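Local coordinates for protein kinase (PDB 3PY9) that probably senses muropeptides from the cell wall through its extracellular PASTA repeats, as the outer part of a membrane serine/threonine kinase, at residues 184-189 / 199-204; 144-149 / 159-164. One frame throughout, in Å; residues are numbered along the deposited sequence.

Contact 1 (184-189 / 199-204)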
ATOM      1  N   ILE A 184      -3.396 -28.455  15.541  1.00 38.48           N
ATOM      2  CA  ILE A 184      -2.804 -28.330  16.866  1.00 38.24           C
ATOM      3  C   ILE A 184      -2.985 -26.904  17.353  1.00 37.13           C
ATOM      4  O   ILE A 184      -3.497 -26.688  18.429  1.00 36.97           O
ATOM      5  CB  ILE A 184      -1.271 -28.649  16.884  1.00 38.14           C
ATOM      6  CG1 ILE A 184      -0.924 -29.891  16.052  1.00 39.36           C
ATOM      7  CG2 ILE A 184      -0.751 -28.758  18.329  1.00 39.40           C
ATOM      8  CD1 ILE A 184      -1.574 -31.146  16.514  1.00 39.52           C
ATOM      9  N   SER A 185      -2.561 -25.934  16.544  1.00 36.65           N
ATOM     10  CA  SER A 185      -2.583 -24.529  16.951  1.00 35.74           C
ATOM     11  C   SER A 185      -2.786 -23.568  15.785  1.00 34.86           C
ATOM     12  O   SER A 185      -2.478 -23.896  14.632  1.00 33.80           O
ATOM     13  CB  SER A 185      -1.294 -24.170  17.687  1.00 35.62           C
ATOM     14  OG  SER A 185      -0.230 -24.029  16.766  1.00 36.43           O
ATOM     15  N   GLN A 186      -3.284 -22.373  16.112  1.00 34.43           N
ATOM     16  CA  GLN A 186      -3.617 -21.348  15.107  1.00 33.76           C
ATOM     17  C   GLN A 186      -3.333 -19.956  15.613  1.00 33.31           C
ATOM     18  O   GLN A 186      -3.689 -19.604  16.736  1.00 33.56           O
ATOM     19  CB  GLN A 186      -5.093 -21.420  14.713  1.00 34.13           C
ATOM     20  CG  GLN A 186      -5.517 -20.486  13.556  1.00 32.38           C
ATOM     21  CD  GLN A 186      -7.023 -20.541  13.315  1.00 34.14           C
ATOM     22  OE1 GLN A 186      -7.654 -21.590  13.531  1.00 33.58           O
ATOM     23  NE2 GLN A 186      -7.614 -19.410  12.882  1.00 31.42           N
ATOM     24  N   SER A 187      -2.722 -19.156  14.749  1.00 32.44           N
ATOM     25  CA  SER A 187      -2.371 -17.797  15.070  1.00 31.20           C
ATOM     26  C   SER A 187      -2.423 -16.942  13.806  1.00 29.91           C
ATOM     27  O   SER A 187      -1.762 -17.265  12.823  1.00 29.25           O
ATOM     28  CB  SER A 187      -0.956 -17.778  15.653  1.00 31.33           C
ATOM     29  OG  SER A 187      -0.613 -16.478  16.055  1.00 32.98           O
ATOM     30  N   PRO A 188      -3.219 -15.854  13.830  1.00 28.89           N
ATOM     31  CA  PRO A 188      -4.195 -15.529  14.894  1.00 28.29           C
ATOM     32  C   PRO A 188      -5.498 -16.328  14.781  1.00 27.41           C
ATOM     33  O   PRO A 188      -5.688 -17.058  13.802  1.00 27.11           O
ATOM     34  CB  PRO A 188      -4.451 -14.040  14.675  1.00 28.02           C
ATOM     35  CG  PRO A 188      -4.303 -13.886  13.205  1.00 28.08           C
ATOM     36  CD  PRO A 188      -3.155 -14.785  12.821  1.00 28.93           C
ATOM     37  N   LYS A 189      -6.380 -16.187  15.774  1.00 26.25           N
ATOM     38  CA  LYS A 189      -7.682 -16.893  15.808  1.00 25.81           C
ATOM     39  C   LYS A 189      -8.596 -16.127  16.742  1.00 25.05           C
ATOM     40  O   LYS A 189      -8.099 -15.448  17.656  1.00 25.02           O
ATOM     41  CB  LYS A 189      -7.516 -18.341  16.353  1.00 25.98           C
ATOM     42  CG  LYS A 189      -7.121 -18.367  17.859  1.00 24.97           C
ATOM     43  CD  LYS A 189      -6.599 -19.721  18.331  1.00 26.04           C
ATOM     44  CE  LYS A 189      -6.031 -19.584  19.753  1.00 27.63           C
ATOM     45  NZ  LYS A 189      -7.148 -19.634  20.713  1.00 30.17           N
ATOM     46  N   ILE A 199      -2.553 -16.344   8.207  1.00 29.48           N
ATOM     47  CA  ILE A 199      -2.900 -17.199   9.360  1.00 29.80           C
ATOM     48  C   ILE A 199      -1.984 -18.427   9.389  1.00 30.77           C
ATOM     49  O   ILE A 199      -1.866 -19.139   8.379  1.00 30.41           O
ATOM     50  CB  ILE A 199      -4.388 -17.633   9.324  1.00 29.74           C
ATOM     51  CG1 ILE A 199      -5.300 -16.462   8.862  1.00 27.91           C
ATOM     52  CG2 ILE A 199      -4.836 -18.180  10.684  1.00 29.17           C
ATOM     53  CD1 ILE A 199      -5.189 -15.161   9.705  1.00 22.68           C
ATOM     54  N   SER A 200      -1.327 -18.648  10.536  1.00 31.51           N
ATOM     55  CA  SER A 200      -0.348 -19.742  10.710  1.00 32.49           C
ATOM     56  C   SER A 200      -0.908 -20.919  11.520  1.00 32.49           C
ATOM     57  O   SER A 200      -1.493 -20.733  12.588  1.00 32.69           O
ATOM     58  CB  SER A 200       0.933 -19.225  11.371  1.00 32.28           C
ATOM     59  OG  SER A 200       1.498 -18.153  10.631  1.00 34.03           O
ATOM     60  N   PHE A 201      -0.706 -22.123  10.999  1.00 33.04           N
ATOM     61  CA  PHE A 201      -1.291 -23.346  11.552  1.00 33.63           C
ATOM     62  C   PHE A 201      -0.225 -24.367  11.900  1.00 34.26           C
ATOM     63  O   PHE A 201       0.733 -24.555  11.152  1.00 33.76           O
ATOM     64  CB  PHE A 201      -2.233 -23.986  10.528  1.00 33.53           C
ATOM     65  CG  PHE A 201      -3.556 -23.305  10.416  1.00 33.25           C
ATOM     66  CD1 PHE A 201      -4.606 -23.683  11.235  1.00 32.97           C
ATOM     67  CD2 PHE A 201      -3.757 -22.298   9.481  1.00 33.80           C
ATOM     68  CE1 PHE A 201      -5.845 -23.072  11.131  1.00 35.52           C
ATOM     69  CE2 PHE A 201      -5.002 -21.660   9.372  1.00 34.91           C
ATOM     70  CZ  PHE A 201      -6.036 -22.037  10.195  1.00 34.37           C
ATOM     71  N   VAL A 202      -0.387 -25.015  13.045  1.00 35.53           N
ATOM     72  CA  VAL A 202       0.371 -26.227  13.332  1.00 36.31           C
ATOM     73  C   VAL A 202      -0.617 -27.372  13.258  1.00 37.28           C
ATOM     74  O   VAL A 202      -1.649 -27.365  13.942  1.00 36.50           O
ATOM     75  CB  VAL A 202       1.133 -26.161  14.670  1.00 36.89           C
ATOM     76  CG1 VAL A 202       1.855 -27.491  14.951  1.00 36.90           C
ATOM     77  CG2 VAL A 202       2.125 -24.981  14.652  1.00 35.18           C
ATOM     78  N   VAL A 203      -0.291 -28.330  12.387  1.00 38.69           N
ATOM     79  CA  VAL A 203      -1.211 -29.371  11.940  1.00 40.50           C
ATOM     80  C   VAL A 203      -0.695 -30.762  12.331  1.00 41.65           C
ATOM     81  O   VAL A 203       0.520 -31.024  12.334  1.00 41.29           O
ATOM     82  CB  VAL A 203      -1.452 -29.274  10.410  1.00 40.75           C
ATOM     83  CG1 VAL A 203      -2.445 -30.327   9.933  1.00 40.35           C
ATOM     84  CG2 VAL A 203      -1.945 -27.863  10.036  1.00 41.56           C
ATOM     85  N   SER A 204      -1.632 -31.634  12.686  1.00 42.99           N
ATOM     86  CA  SER A 204      -1.301 -32.973  13.137  1.00 44.94           C
ATOM     87  C   SER A 204      -1.064 -33.925  11.963  1.00 45.78           C
ATOM     88  O   SER A 204      -1.899 -34.043  11.055  1.00 45.50           O
ATOM     89  CB  SER A 204      -2.410 -33.514  14.060  1.00 45.02           C
ATOM     90  OG  SER A 204      -2.089 -34.801  14.563  1.00 46.36           O
TER
HETATM   91  O   HOH W   1       0.494 -15.705  10.939  1.00 24.84           O
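Gln186 holds CG anti to its backbone N (chi1 -174°) and runs on extended to CD (chi2 -175°), while Phe201 has CG anti to its carbonyl carbon. With Gln186 and Phe201 directly opposite in a non-hydrogen-bonded antiparallel pair, both side chains point to the same face, side by side. CG of Gln186 sits over the Phe201 ring, 4.0 Å from its centroid, in a CH-pi contact, and the amide plane is turned 38° from the ring. NE2 of Gln186 donates to O of Pro188 at 3.2 Å, on a carbonyl lone pair, and bonds O of Glu147, while OE1 takes N of Phe149. CD1 of Ile199 packs on CD of Pro188 (3.7 Å), which follows a cis peptide bond. The strands are joined by Val202 N to Ser185 O (2.9 Å) and Ser200 N to Ser187 O (2.7 Å). At the other end Ile184 and Ser185 both face Val202 in a classic beta bulge: O of Val202 accepts N of Ser185 at 3.1 Å and, weakly, N of Ile184. Backbone groups thus satisfy both ends of the buried Gln186 amide, which would limit its rotation against the ring.

Contact 2 (144-149 / 159-164); sequences VYVEDF and KALEEK
Leu161 of the helix meets Val146 and Phe149, of strand 143-146 and the loop after it, in the third PASTA domain, where helix 154-162 packs against a two-stranded sheet (143-146 with 191-194) and a three-stranded one (167-173, 198-204 and 183-187). The contact is made by side chains, with no hydrogen bond between the two segments. CD2 of Leu161 touches CG1 of Val146 at 4.1 Å, the two side chains crossing at about a right angle, and the same methyl lies 3.9 Å from the backbone N of Glu147. The Phe149 and Leu161 side chains run past one another in opposing senses, and CG of Leu161 lies near the plane of the ring, at its edge, 4.1 Å from CE2 of Phe149. CB of Ala160, one residue earlier, comes 3.6 Å from CZ of Phe149, from an oblique direction. CG of Glu147 lies above one face of the ring, offset toward the rim. Farther along 159-164, the exposed Lys164 bends at chi2 and chi3 (-115° and 69°) and passes Val144 at a slant, its CB, CD, CE and NZ each about 4.1 Å from CG1 of Val144.

Farther out, strand 143-146 is held in place by backbone bonds from Val144 to Val193 and from Val146 to Gly190 and Lys191. Leu161 also reaches Ile199 and Phe201, so its side chain joins the helix to both sheets, and the Phe166 side chain touches Val144, Val146 and Leu161 alike.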
ATOM      1  N   VAL A 144     -11.329  -8.385   8.921  1.00 28.09           N
ATOM      2  CA  VAL A 144     -12.048  -9.628   8.681  1.00 28.49           C
ATOM      3  C   VAL A 144     -11.808 -10.536   9.867  1.00 28.48           C
ATOM      4  O   VAL A 144     -10.681 -10.638  10.348  1.00 28.97           O
ATOM      5  CB  VAL A 144     -11.553 -10.318   7.405  1.00 28.54           C
ATOM      6  CG1 VAL A 144     -12.295 -11.650   7.184  1.00 28.60           C
ATOM      7  CG2 VAL A 144     -11.762  -9.383   6.207  1.00 29.44           C
ATOM      8  N   TYR A 145     -12.866 -11.196  10.322  1.00 28.41           N
ATOM      9  CA  TYR A 145     -12.795 -12.061  11.474  1.00 28.42           C
ATOM     10  C   TYR A 145     -12.109 -13.387  11.128  1.00 28.51           C
ATOM     11  O   TYR A 145     -12.448 -14.038  10.150  1.00 28.48           O
ATOM     12  CB  TYR A 145     -14.193 -12.295  12.038  1.00 27.98           C
ATOM     13  CG  TYR A 145     -14.198 -12.946  13.403  1.00 29.04           C
ATOM     14  CD1 TYR A 145     -14.223 -12.177  14.556  1.00 27.32           C
ATOM     15  CD2 TYR A 145     -14.147 -14.358  13.538  1.00 29.66           C
ATOM     16  CE1 TYR A 145     -14.214 -12.786  15.817  1.00 29.60           C
ATOM     17  CE2 TYR A 145     -14.153 -14.971  14.789  1.00 27.77           C
ATOM     18  CZ  TYR A 145     -14.163 -14.183  15.923  1.00 28.60           C
ATOM     19  OH  TYR A 145     -14.172 -14.769  17.170  1.00 28.34           O
ATOM     20  N   VAL A 146     -11.124 -13.760  11.938  1.00 29.07           N
ATOM     21  CA  VAL A 146     -10.411 -15.036  11.767  1.00 28.92           C
ATOM     22  C   VAL A 146     -11.066 -16.128  12.601  1.00 29.77           C
ATOM     23  O   VAL A 146     -10.899 -16.169  13.821  1.00 29.53           O
ATOM     24  CB  VAL A 146      -8.957 -14.916  12.216  1.00 28.88           C
ATOM     25  CG1 VAL A 146      -8.145 -16.153  11.744  1.00 26.97           C
ATOM     26  CG2 VAL A 146      -8.356 -13.611  11.700  1.00 27.08           C
ATOM     27  N   GLU A 147     -11.815 -17.006  11.939  1.00 30.40           N
ATOM     28  CA  GLU A 147     -12.467 -18.111  12.617  1.00 31.02           C
ATOM     29  C   GLU A 147     -11.468 -19.054  13.307  1.00 31.45           C
ATOM     30  O   GLU A 147     -10.474 -19.495  12.705  1.00 31.29           O
ATOM     31  CB  GLU A 147     -13.380 -18.895  11.680  1.00 30.85           C
ATOM     32  CG  GLU A 147     -14.233 -19.894  12.470  1.00 32.20           C
ATOM     33  CD  GLU A 147     -15.166 -20.717  11.621  1.00 33.89           C
ATOM     34  OE1 GLU A 147     -15.238 -20.494  10.391  1.00 35.54           O
ATOM     35  OE2 GLU A 147     -15.855 -21.570  12.202  1.00 33.15           O
ATOM     36  N   ASP A 148     -11.749 -19.340  14.579  1.00 31.85           N
ATOM     37  CA  ASP A 148     -10.903 -20.200  15.401  1.00 32.11           C
ATOM     38  C   ASP A 148     -11.218 -21.640  15.074  1.00 32.50           C
ATOM     39  O   ASP A 148     -12.313 -22.131  15.359  1.00 32.66           O
ATOM     40  CB  ASP A 148     -11.168 -19.913  16.874  1.00 32.24           C
ATOM     41  CG  ASP A 148     -10.214 -20.630  17.815  1.00 31.25           C
ATOM     42  OD1 ASP A 148      -9.494 -21.580  17.401  1.00 29.77           O
ATOM     43  OD2 ASP A 148     -10.211 -20.224  19.002  1.00 29.27           O
ATOM     44  N   PHE A 149     -10.255 -22.303  14.451  1.00 33.31           N
ATOM     45  CA  PHE A 149     -10.400 -23.685  14.020  1.00 34.19           C
ATOM     46  C   PHE A 149      -9.535 -24.655  14.853  1.00 35.28           C
ATOM     47  O   PHE A 149      -9.274 -25.788  14.417  1.00 34.92           O
ATOM     48  CB  PHE A 149     -10.014 -23.818  12.546  1.00 34.18           C
ATOM     49  CG  PHE A 149     -11.107 -23.405  11.562  1.00 34.60           C
ATOM     50  CD1 PHE A 149     -12.250 -24.189  11.391  1.00 34.93           C
ATOM     51  CD2 PHE A 149     -10.954 -22.261  10.775  1.00 33.51           C
ATOM     52  CE1 PHE A 149     -13.239 -23.831  10.454  1.00 36.58           C
ATOM     53  CE2 PHE A 149     -11.929 -21.890   9.847  1.00 34.74           C
ATOM     54  CZ  PHE A 149     -13.079 -22.671   9.688  1.00 35.17           C
ATOM     55  N   LYS A 159      -9.563 -23.925   3.563  1.00 43.25           N
ATOM     56  CA  LYS A 159     -10.563 -23.515   2.592  1.00 44.65           C
ATOM     57  C   LYS A 159     -11.459 -22.357   3.064  1.00 44.10           C
ATOM     58  O   LYS A 159     -11.680 -21.417   2.308  1.00 44.35           O
ATOM     59  CB  LYS A 159     -11.388 -24.710   2.103  1.00 45.09           C
ATOM     60  CG  LYS A 159     -10.863 -25.324   0.793  1.00 46.86           C
ATOM     61  CD  LYS A 159     -11.417 -26.757   0.571  1.00 46.71           C
ATOM     62  CE  LYS A 159     -11.035 -27.322  -0.808  1.00 48.40           C
ATOM     63  NZ  LYS A 159     -11.813 -26.675  -1.908  1.00 49.56           N
ATOM     64  N   ALA A 160     -11.949 -22.416   4.303  1.00 43.64           N
ATOM     65  CA  ALA A 160     -12.806 -21.350   4.835  1.00 43.04           C
ATOM     66  C   ALA A 160     -12.076 -20.017   4.897  1.00 42.74           C
ATOM     67  O   ALA A 160     -12.661 -18.978   4.599  1.00 42.96           O
ATOM     68  CB  ALA A 160     -13.347 -21.710   6.200  1.00 42.97           C
ATOM     69  N   LEU A 161     -10.796 -20.049   5.266  1.00 42.33           N
ATOM     70  CA  LEU A 161     -10.031 -18.807   5.442  1.00 41.99           C
ATOM     71  C   LEU A 161      -9.508 -18.274   4.113  1.00 42.11           C
ATOM     72  O   LEU A 161      -9.433 -17.053   3.920  1.00 42.36           O
ATOM     73  CB  LEU A 161      -8.919 -18.949   6.494  1.00 41.15           C
ATOM     74  CG  LEU A 161      -9.325 -19.290   7.938  1.00 40.62           C
ATOM     75  CD1 LEU A 161      -8.110 -19.718   8.731  1.00 39.76           C
ATOM     76  CD2 LEU A 161     -10.004 -18.143   8.653  1.00 40.66           C
ATOM     77  N   GLU A 162      -9.185 -19.182   3.196  1.00 42.02           N
ATOM     78  CA  GLU A 162      -8.861 -18.815   1.821  1.00 42.85           C
ATOM     79  C   GLU A 162      -9.998 -17.999   1.190  1.00 42.59           C
ATOM     80  O   GLU A 162      -9.736 -17.014   0.500  1.00 42.26           O
ATOM     81  CB  GLU A 162      -8.602 -20.042   0.925  1.00 43.22           C
ATOM     82  CG  GLU A 162      -7.531 -21.085   1.335  1.00 45.30           C
ATOM     83  CD  GLU A 162      -6.107 -20.611   1.207  1.00 46.97           C
ATOM     84  OE1 GLU A 162      -5.829 -19.469   1.628  1.00 50.52           O
ATOM     85  OE2 GLU A 162      -5.256 -21.387   0.722  1.00 44.74           O
ATOM     86  N   GLU A 163     -11.239 -18.433   1.424  1.00 42.69           N
ATOM     87  CA  GLU A 163     -12.436 -17.801   0.857  1.00 43.48           C
ATOM     88  C   GLU A 163     -12.774 -16.469   1.528  1.00 43.01           C
ATOM     89  O   GLU A 163     -13.701 -15.786   1.098  1.00 43.15           O
ATOM     90  CB  GLU A 163     -13.677 -18.709   0.960  1.00 43.76           C
ATOM     91  CG  GLU A 163     -13.501 -20.160   0.536  1.00 47.58           C
ATOM     92  CD  GLU A 163     -14.197 -20.508  -0.774  1.00 53.57           C
ATOM     93  OE1 GLU A 163     -13.974 -19.791  -1.790  1.00 55.92           O
ATOM     94  OE2 GLU A 163     -14.958 -21.513  -0.784  1.00 54.00           O
ATOM     95  N   LYS A 164     -12.069 -16.133   2.605  1.00 42.45           N
ATOM     96  CA  LYS A 164     -12.215 -14.821   3.254  1.00 41.57           C
ATOM     97  C   LYS A 164     -11.008 -13.953   2.921  1.00 40.37           C
ATOM     98  O   LYS A 164     -10.859 -12.847   3.457  1.00 40.88           O
ATOM     99  CB  LYS A 164     -12.390 -14.963   4.772  1.00 41.62           C
ATOM    100  CG  LYS A 164     -13.686 -15.662   5.203  1.00 43.60           C
ATOM    101  CD  LYS A 164     -14.642 -14.745   5.980  1.00 45.30           C
ATOM    102  CE  LYS A 164     -15.272 -13.626   5.129  1.00 48.04           C
ATOM    103  NZ  LYS A 164     -16.050 -12.606   5.960  1.00 48.04           N
TER

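Both contacts belong to the third PASTA domain and are only partly buried, but they join different elements. Contact 1 pairs two strands of the three-stranded sheet through backbone hydrogen bonds, with a buried face of mixed polar and aromatic character and serines and Val202 on the other; contact 2 sets a short strand and its following loop against a helix through apolar side chains, with charged residues at its margins. Their buried sides meet. The Gln186 amide of contact 1 ties the loop of contact 2 to the sheet edge, while Phe201 CZ packs 3.4 Å from Leu161 CD1, bringing sheet and helix into one core.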